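Local coordinates for protein beta-mannosidase (Trichoderma harzianum, PDB 4CVU) that probably removes terminal beta-linked mannose from the non-reducing ends of oligosaccharides by hydrolysis, acting as a family 2 glycoside hydrolase, at residues Q679-K684 against S884-L889; Q688-G693 against E698-S703; W706-I711 against A718-D723. One frame throughout, in Å; residues are numbered along the deposited sequence.

Contact 1 (Q679-K684 against S884-L889); sequences QADMYK and SLYTWL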
loop_
_atom_site.group_PDB
_atom_site.type_symbol
_atom_site.label_atom_id
_atom_site.label_comp_id
_atom_site.label_asym_id
_atom_site.label_seq_id
_atom_site.Cartn_x
_atom_site.Cartn_y
_atom_site.Cartn_z
ATOM N N GLN A 679 8.129 -0.946 -26.397
ATOM C CA GLN A 679 7.746 -2.359 -26.537
ATOM C C GLN A 679 6.707 -2.541 -27.625
ATOM O O GLN A 679 6.809 -3.490 -28.382
ATOM C CB GLN A 679 7.168 -2.915 -25.214
ATOM C CG GLN A 679 6.832 -4.410 -25.172
ATOM C CD GLN A 679 5.868 -4.704 -23.998
ATOM O OE1 GLN A 679 5.111 -3.841 -23.656
ATOM N NE2 GLN A 679 5.853 -5.906 -23.473
ATOM N N ALA A 680 5.648 -1.713 -27.642
ATOM C CA ALA A 680 4.601 -1.835 -28.671
ATOM C C ALA A 680 5.192 -1.705 -30.084
ATOM O O ALA A 680 4.897 -2.495 -30.973
ATOM C CB ALA A 680 3.588 -0.784 -28.482
ATOM N N ASP A 681 5.979 -0.670 -30.253
ATOM C CA ASP A 681 6.513 -0.334 -31.570
ATOM C C ASP A 681 7.479 -1.424 -32.035
ATOM O O ASP A 681 7.533 -1.742 -33.224
ATOM C CB ASP A 681 7.169 1.055 -31.530
ATOM C CG ASP A 681 6.159 2.210 -31.735
ATOM O OD1 ASP A 681 5.037 1.948 -32.204
ATOM O OD2 ASP A 681 6.488 3.395 -31.420
ATOM N N MET A 682 8.307 -1.926 -31.122
ATOM C CA MET A 682 9.196 -3.055 -31.462
ATOM C C MET A 682 8.421 -4.329 -31.839
ATOM O O MET A 682 8.772 -4.971 -32.809
ATOM C CB MET A 682 10.234 -3.331 -30.376
ATOM C CG MET A 682 11.401 -4.190 -30.886
ATOM S SD MET A 682 12.520 -4.753 -29.583
ATOM C CE MET A 682 11.370 -5.755 -28.668
ATOM N N TYR A 683 7.348 -4.668 -31.118
ATOM C CA TYR A 683 6.593 -5.869 -31.453
ATOM C C TYR A 683 5.939 -5.715 -32.824
ATOM O O TYR A 683 6.001 -6.629 -33.658
ATOM C CB TYR A 683 5.534 -6.216 -30.374
ATOM C CG TYR A 683 6.089 -6.838 -29.114
ATOM C CD1 TYR A 683 7.178 -6.277 -28.468
ATOM C CD2 TYR A 683 5.468 -7.912 -28.509
ATOM C CE1 TYR A 683 7.671 -6.812 -27.298
ATOM C CE2 TYR A 683 5.946 -8.439 -27.319
ATOM C CZ TYR A 683 7.041 -7.865 -26.731
ATOM O OH TYR A 683 7.564 -8.361 -25.572
ATOM N N LYS A 684 5.359 -4.531 -33.070
ATOM C CA LYS A 684 4.778 -4.175 -34.378
ATOM C C LYS A 684 5.798 -4.381 -35.468
ATOM O O LYS A 684 5.519 -4.996 -36.504
ATOM C CB LYS A 684 4.346 -2.725 -34.363
ATOM C CG LYS A 684 3.774 -2.201 -35.647
ATOM C CD LYS A 684 3.825 -0.668 -35.668
ATOM C CE LYS A 684 3.291 -0.077 -36.925
ATOM N NZ LYS A 684 3.367 1.419 -36.894
ATOM N N SER A 884 -1.894 14.763 -33.298
ATOM C CA SER A 884 -1.534 14.082 -32.073
ATOM C C SER A 884 -0.972 12.717 -32.383
ATOM O O SER A 884 -1.626 11.945 -33.071
ATOM C CB SER A 884 -2.775 13.935 -31.195
ATOM O OG SER A 884 -2.552 12.891 -30.293
ATOM N N LEU A 885 0.218 12.396 -31.871
ATOM C CA LEU A 885 0.816 11.078 -32.051
ATOM C C LEU A 885 0.650 10.236 -30.794
ATOM O O LEU A 885 0.772 10.752 -29.691
ATOM C CB LEU A 885 2.321 11.203 -32.373
ATOM C CG LEU A 885 2.668 12.003 -33.609
ATOM C CD1 LEU A 885 4.189 12.026 -33.845
ATOM C CD2 LEU A 885 1.940 11.385 -34.785
ATOM N N TYR A 886 0.374 8.938 -30.972
ATOM C CA TYR A 886 0.302 7.971 -29.897
ATOM C C TYR A 886 -0.760 8.471 -28.914
ATOM O O TYR A 886 -0.464 8.554 -27.745
ATOM C CB TYR A 886 1.617 7.806 -29.118
ATOM C CG TYR A 886 2.747 7.249 -29.969
ATOM C CD1 TYR A 886 2.892 5.905 -30.155
ATOM C CD2 TYR A 886 3.631 8.091 -30.575
ATOM C CE1 TYR A 886 3.926 5.377 -30.974
ATOM C CE2 TYR A 886 4.673 7.584 -31.391
ATOM C CZ TYR A 886 4.808 6.223 -31.553
ATOM O OH TYR A 886 5.840 5.660 -32.375
ATOM N N THR A 887 -1.919 8.855 -29.435
ATOM C CA THR A 887 -3.066 9.291 -28.591
ATOM C C THR A 887 -3.473 8.153 -27.721
ATOM O O THR A 887 -3.612 7.040 -28.225
ATOM C CB THR A 887 -4.227 9.697 -29.512
ATOM O OG1 THR A 887 -3.737 10.609 -30.503
ATOM C CG2 THR A 887 -5.380 10.365 -28.752
ATOM N N TRP A 888 -3.769 8.408 -26.418
ATOM C CA TRP A 888 -3.816 7.328 -25.465
ATOM C C TRP A 888 -4.861 7.643 -24.439
ATOM O O TRP A 888 -4.707 8.628 -23.749
ATOM C CB TRP A 888 -2.446 7.173 -24.759
ATOM C CG TRP A 888 -2.421 6.066 -23.743
ATOM C CD1 TRP A 888 -2.395 6.201 -22.372
ATOM C CD2 TRP A 888 -2.488 4.659 -24.011
ATOM N NE1 TRP A 888 -2.398 4.944 -21.773
ATOM C CE2 TRP A 888 -2.471 3.986 -22.756
ATOM C CE3 TRP A 888 -2.522 3.899 -25.176
ATOM C CZ2 TRP A 888 -2.511 2.619 -22.654
ATOM C CZ3 TRP A 888 -2.569 2.517 -25.068
ATOM C CH2 TRP A 888 -2.567 1.890 -23.830
ATOM N N LEU A 889 -5.857 6.775 -24.347
ATOM C CA LEU A 889 -6.910 6.842 -23.343
ATOM C C LEU A 889 -6.537 5.937 -22.225
ATOM O O LEU A 889 -6.058 4.831 -22.467
ATOM C CB LEU A 889 -8.207 6.374 -23.963
ATOM C CG LEU A 889 -8.709 7.251 -25.134
ATOM C CD1 LEU A 889 -9.552 6.420 -26.070
ATOM C CD2 LEU A 889 -9.500 8.407 -24.618
#

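Contact 2 (Q688-G693 against E698-S703); sequences QFYRRG and ERQLGS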
loop_
_atom_site.group_PDB
_atom_site.type_symbol
_atom_site.label_atom_id
_atom_site.label_comp_id
_atom_site.label_asym_id
_atom_site.label_seq_id
_atom_site.Cartn_x
_atom_site.Cartn_y
_atom_site.Cartn_z
ATOM N N GLN A 688 4.986 -7.388 -38.275
ATOM C CA GLN A 688 4.771 -7.076 -39.685
ATOM C C GLN A 688 5.865 -7.737 -40.546
ATOM O O GLN A 688 5.617 -8.150 -41.660
ATOM C CB GLN A 688 4.737 -5.570 -39.920
ATOM C CG GLN A 688 6.045 -4.822 -39.685
ATOM C CD GLN A 688 5.929 -3.327 -39.956
ATOM O OE1 GLN A 688 4.921 -2.679 -39.637
ATOM N NE2 GLN A 688 6.978 -2.766 -40.567
ATOM N N PHE A 689 7.066 -7.851 -40.008
ATOM C CA PHE A 689 8.170 -8.545 -40.717
ATOM C C PHE A 689 7.939 -10.074 -40.808
ATOM O O PHE A 689 8.138 -10.687 -41.852
ATOM C CB PHE A 689 9.496 -8.230 -40.018
ATOM C CG PHE A 689 10.628 -9.110 -40.430
ATOM C CD1 PHE A 689 11.433 -8.773 -41.487
ATOM C CD2 PHE A 689 10.882 -10.280 -39.738
ATOM C CE1 PHE A 689 12.464 -9.578 -41.860
ATOM C CE2 PHE A 689 11.912 -11.118 -40.122
ATOM C CZ PHE A 689 12.705 -10.761 -41.180
ATOM N N TYR A 690 7.474 -10.671 -39.717
ATOM C CA TYR A 690 7.117 -12.097 -39.728
ATOM C C TYR A 690 5.963 -12.379 -40.712
ATOM O O TYR A 690 6.024 -13.327 -41.499
ATOM C CB TYR A 690 6.750 -12.622 -38.326
ATOM C CG TYR A 690 7.866 -12.552 -37.310
ATOM C CD1 TYR A 690 9.179 -12.887 -37.651
ATOM C CD2 TYR A 690 7.615 -12.087 -35.994
ATOM C CE1 TYR A 690 10.206 -12.769 -36.724
ATOM C CE2 TYR A 690 8.638 -11.980 -35.073
ATOM C CZ TYR A 690 9.931 -12.317 -35.430
ATOM O OH TYR A 690 10.975 -12.216 -34.491
ATOM N N ARG A 691 4.927 -11.538 -40.667
ATOM C CA ARG A 691 3.774 -11.731 -41.531
ATOM C C ARG A 691 4.041 -11.583 -43.014
ATOM O O ARG A 691 3.528 -12.351 -43.783
ATOM C CB ARG A 691 2.686 -10.780 -41.188
ATOM C CG ARG A 691 2.050 -11.133 -39.852
ATOM C CD ARG A 691 0.777 -10.344 -39.719
ATOM N NE ARG A 691 -0.265 -10.760 -40.669
ATOM C CZ ARG A 691 -1.514 -10.285 -40.634
ATOM N NH1 ARG A 691 -1.866 -9.397 -39.694
ATOM N NH2 ARG A 691 -2.426 -10.719 -41.499
ATOM N N ARG A 692 4.756 -10.537 -43.387
ATOM C CA ARG A 692 5.255 -10.379 -44.781
ATOM C C ARG A 692 6.021 -11.608 -45.294
ATOM O O ARG A 692 6.028 -11.931 -46.500
ATOM C CB ARG A 692 6.150 -9.140 -44.869
ATOM C CG ARG A 692 6.690 -8.883 -46.275
ATOM C CD ARG A 692 7.643 -7.712 -46.365
ATOM N NE ARG A 692 8.868 -7.949 -45.616
ATOM C CZ ARG A 692 9.863 -7.070 -45.499
ATOM N NH1 ARG A 692 9.798 -5.881 -46.092
ATOM N NH2 ARG A 692 10.932 -7.377 -44.765
ATOM N N GLY A 693 6.746 -12.250 -44.390
ATOM C CA GLY A 693 7.466 -13.471 -44.709
ATOM C C GLY A 693 6.607 -14.618 -45.241
ATOM O O GLY A 693 7.137 -15.530 -45.828
ATOM N N GLU A 698 10.882 -18.184 -47.307
ATOM C CA GLU A 698 10.672 -18.838 -46.026
ATOM C C GLU A 698 9.210 -19.323 -45.847
ATOM O O GLU A 698 8.984 -20.329 -45.231
ATOM C CB GLU A 698 11.130 -17.964 -44.851
ATOM C CG GLU A 698 10.331 -16.695 -44.664
ATOM C CD GLU A 698 11.048 -15.468 -45.102
ATOM O OE1 GLU A 698 11.799 -15.521 -46.116
ATOM O OE2 GLU A 698 10.871 -14.440 -44.430
ATOM N N ARG A 699 8.258 -18.635 -46.443
ATOM C CA ARG A 699 6.859 -18.971 -46.315
ATOM C C ARG A 699 6.526 -19.068 -44.826
ATOM O O ARG A 699 6.296 -20.123 -44.319
ATOM C CB ARG A 699 6.500 -20.268 -47.035
ATOM C CG ARG A 699 5.120 -20.245 -47.651
ATOM C CD ARG A 699 4.072 -20.266 -46.579
ATOM N NE ARG A 699 2.751 -20.644 -47.004
ATOM C CZ ARG A 699 1.848 -19.811 -47.478
ATOM N NH1 ARG A 699 2.145 -18.557 -47.689
ATOM N NH2 ARG A 699 0.650 -20.258 -47.759
ATOM N N GLN A 700 6.724 -17.968 -44.152
ATOM C CA GLN A 700 6.522 -17.867 -42.722
ATOM C C GLN A 700 5.020 -17.979 -42.369
ATOM O O GLN A 700 4.212 -17.330 -42.979
ATOM C CB GLN A 700 7.115 -16.532 -42.272
ATOM C CG GLN A 700 7.726 -16.491 -40.872
ATOM C CD GLN A 700 6.687 -16.200 -39.820
ATOM O OE1 GLN A 700 5.537 -16.029 -40.138
ATOM N NE2 GLN A 700 7.104 -16.117 -38.568
ATOM N N LEU A 701 4.656 -18.743 -41.333
ATOM C CA LEU A 701 3.239 -18.940 -41.021
ATOM C C LEU A 701 2.825 -18.808 -39.551
ATOM O O LEU A 701 1.841 -19.452 -39.138
ATOM C CB LEU A 701 2.749 -20.284 -41.552
ATOM C CG LEU A 701 2.663 -20.464 -43.072
ATOM C CD1 LEU A 701 2.132 -21.879 -43.360
ATOM C CD2 LEU A 701 1.767 -19.476 -43.738
ATOM N N GLY A 702 3.513 -17.959 -38.774
ATOM C CA GLY A 702 3.101 -17.759 -37.397
ATOM C C GLY A 702 3.819 -16.696 -36.615
ATOM O O GLY A 702 5.016 -16.472 -36.812
ATOM N N SER A 703 3.055 -16.038 -35.718
ATOM C CA SER A 703 3.573 -15.062 -34.800
ATOM C C SER A 703 2.938 -15.267 -33.452
ATOM O O SER A 703 1.717 -15.023 -33.318
ATOM C CB SER A 703 3.216 -13.676 -35.271
ATOM O OG SER A 703 3.619 -12.684 -34.343
HETATM O O HOH W 1 9.865 -13.607 -41.963
#

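Contact 3 (W706-I711 against A718-D723); sequences WQLNDI and AGLEYD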
loop_
_atom_site.group_PDB
_atom_site.type_symbol
_atom_site.label_atom_id
_atom_site.label_comp_id
_atom_site.label_asym_id
_atom_site.label_seq_id
_atom_site.Cartn_x
_atom_site.Cartn_y
_atom_site.Cartn_z
ATOM N N TRP A 706 6.045 -13.011 -27.081
ATOM C CA TRP A 706 6.346 -13.268 -25.671
ATOM C C TRP A 706 6.109 -11.962 -24.913
ATOM O O TRP A 706 6.837 -10.994 -25.143
ATOM C CB TRP A 706 7.810 -13.768 -25.484
ATOM C CG TRP A 706 7.951 -14.170 -24.066
ATOM C CD1 TRP A 706 8.257 -13.366 -23.034
ATOM C CD2 TRP A 706 7.591 -15.436 -23.492
ATOM N NE1 TRP A 706 8.161 -14.030 -21.855
ATOM C CE2 TRP A 706 7.756 -15.317 -22.105
ATOM C CE3 TRP A 706 7.191 -16.659 -24.023
ATOM C CZ2 TRP A 706 7.530 -16.352 -21.249
ATOM C CZ3 TRP A 706 6.944 -17.706 -23.164
ATOM C CH2 TRP A 706 7.112 -17.546 -21.779
ATOM N N GLN A 707 5.131 -11.851 -24.003
ATOM C CA GLN A 707 4.248 -12.884 -23.514
ATOM C C GLN A 707 2.881 -12.222 -23.390
ATOM O O GLN A 707 2.783 -10.987 -23.397
ATOM C CB GLN A 707 4.688 -13.384 -22.128
ATOM C CG GLN A 707 4.768 -12.298 -21.070
ATOM C CD GLN A 707 5.587 -12.660 -19.846
ATOM O OE1 GLN A 707 6.809 -12.693 -19.900
ATOM N NE2 GLN A 707 4.915 -12.902 -18.718
ATOM N N LEU A 708 1.824 -13.024 -23.341
ATOM C CA LEU A 708 0.503 -12.449 -23.332
ATOM C C LEU A 708 0.333 -11.690 -22.049
ATOM O O LEU A 708 -0.086 -10.530 -22.056
ATOM C CB LEU A 708 -0.584 -13.537 -23.443
ATOM C CG LEU A 708 -2.038 -13.090 -23.101
ATOM C CD1 LEU A 708 -2.598 -12.207 -24.177
ATOM C CD2 LEU A 708 -2.925 -14.282 -22.985
ATOM N N ASN A 709 0.641 -12.364 -20.935
ATOM C CA ASN A 709 0.055 -11.977 -19.651
ATOM C C ASN A 709 1.028 -12.008 -18.469
ATOM O O ASN A 709 2.112 -12.606 -18.579
ATOM C CB ASN A 709 -1.161 -12.859 -19.366
ATOM C CG ASN A 709 -0.785 -14.313 -19.150
ATOM O OD1 ASN A 709 -0.088 -14.907 -19.972
ATOM N ND2 ASN A 709 -1.244 -14.899 -18.045
ATOM N N ASP A 710 0.607 -11.413 -17.335
ATOM C CA ASP A 710 1.432 -11.266 -16.122
ATOM C C ASP A 710 0.905 -12.113 -14.961
ATOM O O ASP A 710 -0.306 -12.234 -14.779
ATOM C CB ASP A 710 1.463 -9.818 -15.594
ATOM C CG ASP A 710 2.574 -8.973 -16.201
ATOM O OD1 ASP A 710 3.688 -9.473 -16.417
ATOM O OD2 ASP A 710 2.323 -7.759 -16.448
ATOM N N ILE A 711 1.832 -12.657 -14.169
ATOM C CA ILE A 711 1.505 -13.400 -12.952
ATOM C C ILE A 711 1.435 -12.519 -11.696
ATOM O O ILE A 711 0.869 -12.931 -10.676
ATOM C CB ILE A 711 2.554 -14.517 -12.741
ATOM C CG1 ILE A 711 1.983 -15.638 -11.937
ATOM C CG2 ILE A 711 3.807 -13.992 -12.101
ATOM C CD1 ILE A 711 2.916 -16.842 -11.809
ATOM N N ALA A 718 4.890 -8.875 -20.629
ATOM C CA ALA A 718 3.454 -8.991 -20.793
ATOM C C ALA A 718 2.853 -7.856 -21.584
ATOM O O ALA A 718 3.402 -6.733 -21.608
ATOM C CB ALA A 718 2.780 -9.069 -19.402
ATOM N N GLY A 719 1.753 -8.156 -22.295
ATOM C CA GLY A 719 0.910 -7.166 -22.902
ATOM C C GLY A 719 -0.307 -6.907 -21.997
ATOM O O GLY A 719 -0.891 -5.869 -22.083
ATOM N N LEU A 720 -0.665 -7.866 -21.185
ATOM C CA LEU A 720 -1.828 -7.747 -20.250
ATOM C C LEU A 720 -1.298 -7.890 -18.846
ATOM O O LEU A 720 -0.644 -8.870 -18.520
ATOM C CB LEU A 720 -2.843 -8.836 -20.513
ATOM C CG LEU A 720 -3.361 -9.058 -21.949
ATOM C CD1 LEU A 720 -4.308 -10.239 -21.953
ATOM C CD2 LEU A 720 -4.011 -7.844 -22.570
ATOM N N GLU A 721 -1.645 -6.919 -18.009
ATOM C CA GLU A 721 -1.127 -6.804 -16.667
ATOM C C GLU A 721 -1.990 -7.722 -15.766
ATOM O O GLU A 721 -2.995 -8.298 -16.233
ATOM C CB GLU A 721 -1.096 -5.298 -16.243
ATOM C CG GLU A 721 -0.203 -4.400 -17.124
ATOM C CD GLU A 721 -0.393 -2.894 -16.882
ATOM O OE1 GLU A 721 -1.072 -2.504 -15.905
ATOM O OE2 GLU A 721 0.175 -2.083 -17.637
ATOM N N TYR A 722 -1.538 -7.912 -14.530
ATOM C CA TYR A 722 -2.045 -8.927 -13.651
ATOM C C TYR A 722 -3.564 -8.932 -13.599
ATOM O O TYR A 722 -4.197 -10.008 -13.618
ATOM C CB TYR A 722 -1.423 -8.812 -12.252
ATOM C CG TYR A 722 -1.978 -9.762 -11.190
ATOM C CD1 TYR A 722 -1.772 -11.161 -11.243
ATOM C CD2 TYR A 722 -2.704 -9.260 -10.124
ATOM C CE1 TYR A 722 -2.301 -11.990 -10.272
ATOM C CE2 TYR A 722 -3.227 -10.086 -9.157
ATOM C CZ TYR A 722 -3.005 -11.464 -9.216
ATOM O OH TYR A 722 -3.534 -12.260 -8.197
ATOM N N ASP A 723 -4.145 -7.737 -13.601
ATOM C CA ASP A 723 -5.611 -7.623 -13.349
ATOM C C ASP A 723 -6.341 -7.634 -14.687
ATOM O O ASP A 723 -7.552 -7.574 -14.757
ATOM C CB ASP A 723 -5.930 -6.406 -12.514
ATOM C CG ASP A 723 -5.855 -5.075 -13.266
ATOM O OD1 ASP A 723 -5.285 -4.917 -14.398
ATOM O OD2 ASP A 723 -6.333 -4.126 -12.614
HETATM O O HOH W 2 1.244 -6.712 -13.935
#

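Contact 1 (Q679-K684 against S884-L889)
The meeting of Q679-K684 with S884-L889 rests on one pair, D681 and Y886, which reach across from opposite directions. At the start of S884-L889, S884 OG donates to T887 OG1 (2.6 Å), a bond that spans the corner made by the chain at L885 and Y886. Y886 adopts a left-handed backbone conformation, and its ring points at the helix. The phenol OH donates to D681 OD2 at 2.5 Å, approaching on the syn side and 23° out of the carboxylate plane. The same OD2 sits near the ring plane at the edge, 3.3 Å from Y886 CE1, while carboxylate and ring planes stand 58° apart. With D681 CG anti to its carbonyl carbon (chi1 -85°), the carboxylate is carried off the helix flank toward this tyrosine. The contact thus ties the C-terminal Ig-fold domain to helix 664-692, which precedes the last strand of the catalytic (beta/alpha)8 barrel. OD2 also bonds Y656 OH, and two hydroxyls on one oxygen would probably favour the ionised carboxylate. Past the corner, T887 OG1 bonds F904 O on the neighbouring strand 904-906 of the same domain, and the indole of W888 meets the ring of H673, on the same long helix as D681, and that of Y731.

Contact 2 (Q688-G693 against E698-S703)
Y690 and G693, near the C-terminal end of helix 664-692, meet the returning chain at Q700 and E698. One turn before G693, F689 O receives a weak bond from a water (3.4 Å) that also lies 2.8 Å from E698 OE2. Y690 follows with its ring almost parallel to the Q700 amide, the planes 11° apart, but the amide lies obliquely beside the ring: NE2 comes to 3.5 Å from Y690 CB, and only then to CG and CD1. The phenol end leads away, to E686. Y690 O meets Q700 OE1 at 3.1 Å, two acceptors with no proton between them. G693 closes the loop: its O accepts from Q700 N (3.0 Å, N-H...O 164°). A side chain on G693 would collide with E698 OE2, whose actual distance to G693 CA is 3.6 Å, and would crowd Q700 CB. This is the alpha-to-beta connection of the (beta/alpha)8 barrel, leading from the helix into strand 702-705. Q700 is bent at chi2 (-86°), which swings its amide back along its own chain, where OE1 takes G702 N at 3.1 Å and NE2 gives to G702 O at 2.8 Å. Gripped at both ends, the amide cannot flip without setting oxygen against oxygen and N-H against N-H at G702, which probably outweighs the unfavourable approach of OE1 to Y690 O.

Contact 3 (W706-I711 against A718-D723)
The Y722 ring has D710 O near its plane at the edge, and I711 O comes obliquely to 3.2 Å from Y722 CD1; the Y722 hydroxyl bonds D393. The W706 indole carries Q707 CB over one face, offset toward the rim, and meets W422 edge-to-face. The peptide joining W706 to Q707 is cis, as is usual after the last barrel strand in clan GH-A (beta/alpha)8 hydrolases. Beyond it the two loop segments share a single beta bridge, N709 with L720. Q707 CG packs 3.5 Å from A718 N, and the extended chain brings NE2 to N709 O (2.8 Å, nearly straight at 173°), the acceptor lying in the amide plane. An alanine here takes away NE2, which would probably leave N709 O without this partner and open a gap beside A718. L708 O accepts twice, from L720 N at 2.9 Å and from G719 N. With L708 CG anti to its backbone N (chi1 166°), the leucine methyls press together, L708 CD1 on L720 CD1 at 3.4 Å. The D710 carboxylate lies against A718 CB, OD1 turning to T716, while a water donates to D710 OD2 (2.9 Å) and accepts from Y722 N (3.1 Å).

Contacts 1 and 2 both use helix 664-692, on neighbouring segments of it, their centres about 22 Å from each other. From contact 2 the chain runs through strand 702-705, which pairs in parallel with 380-389 in the barrel sheet, straight into contact 3, about 23 Å away between centres. Contacts 1 and 3 are about 17 Å apart between centres and touch directly: Y683 OH lies 2.8 Å from W706 O and Q679 NE2 3.2 Å from A718 O, both probable hydrogen bonds. Residues 884-889 of contact 1 come only after some 160 further residues, so the helix links the barrel's loops on one side to the C-terminal Ig-fold domain on another.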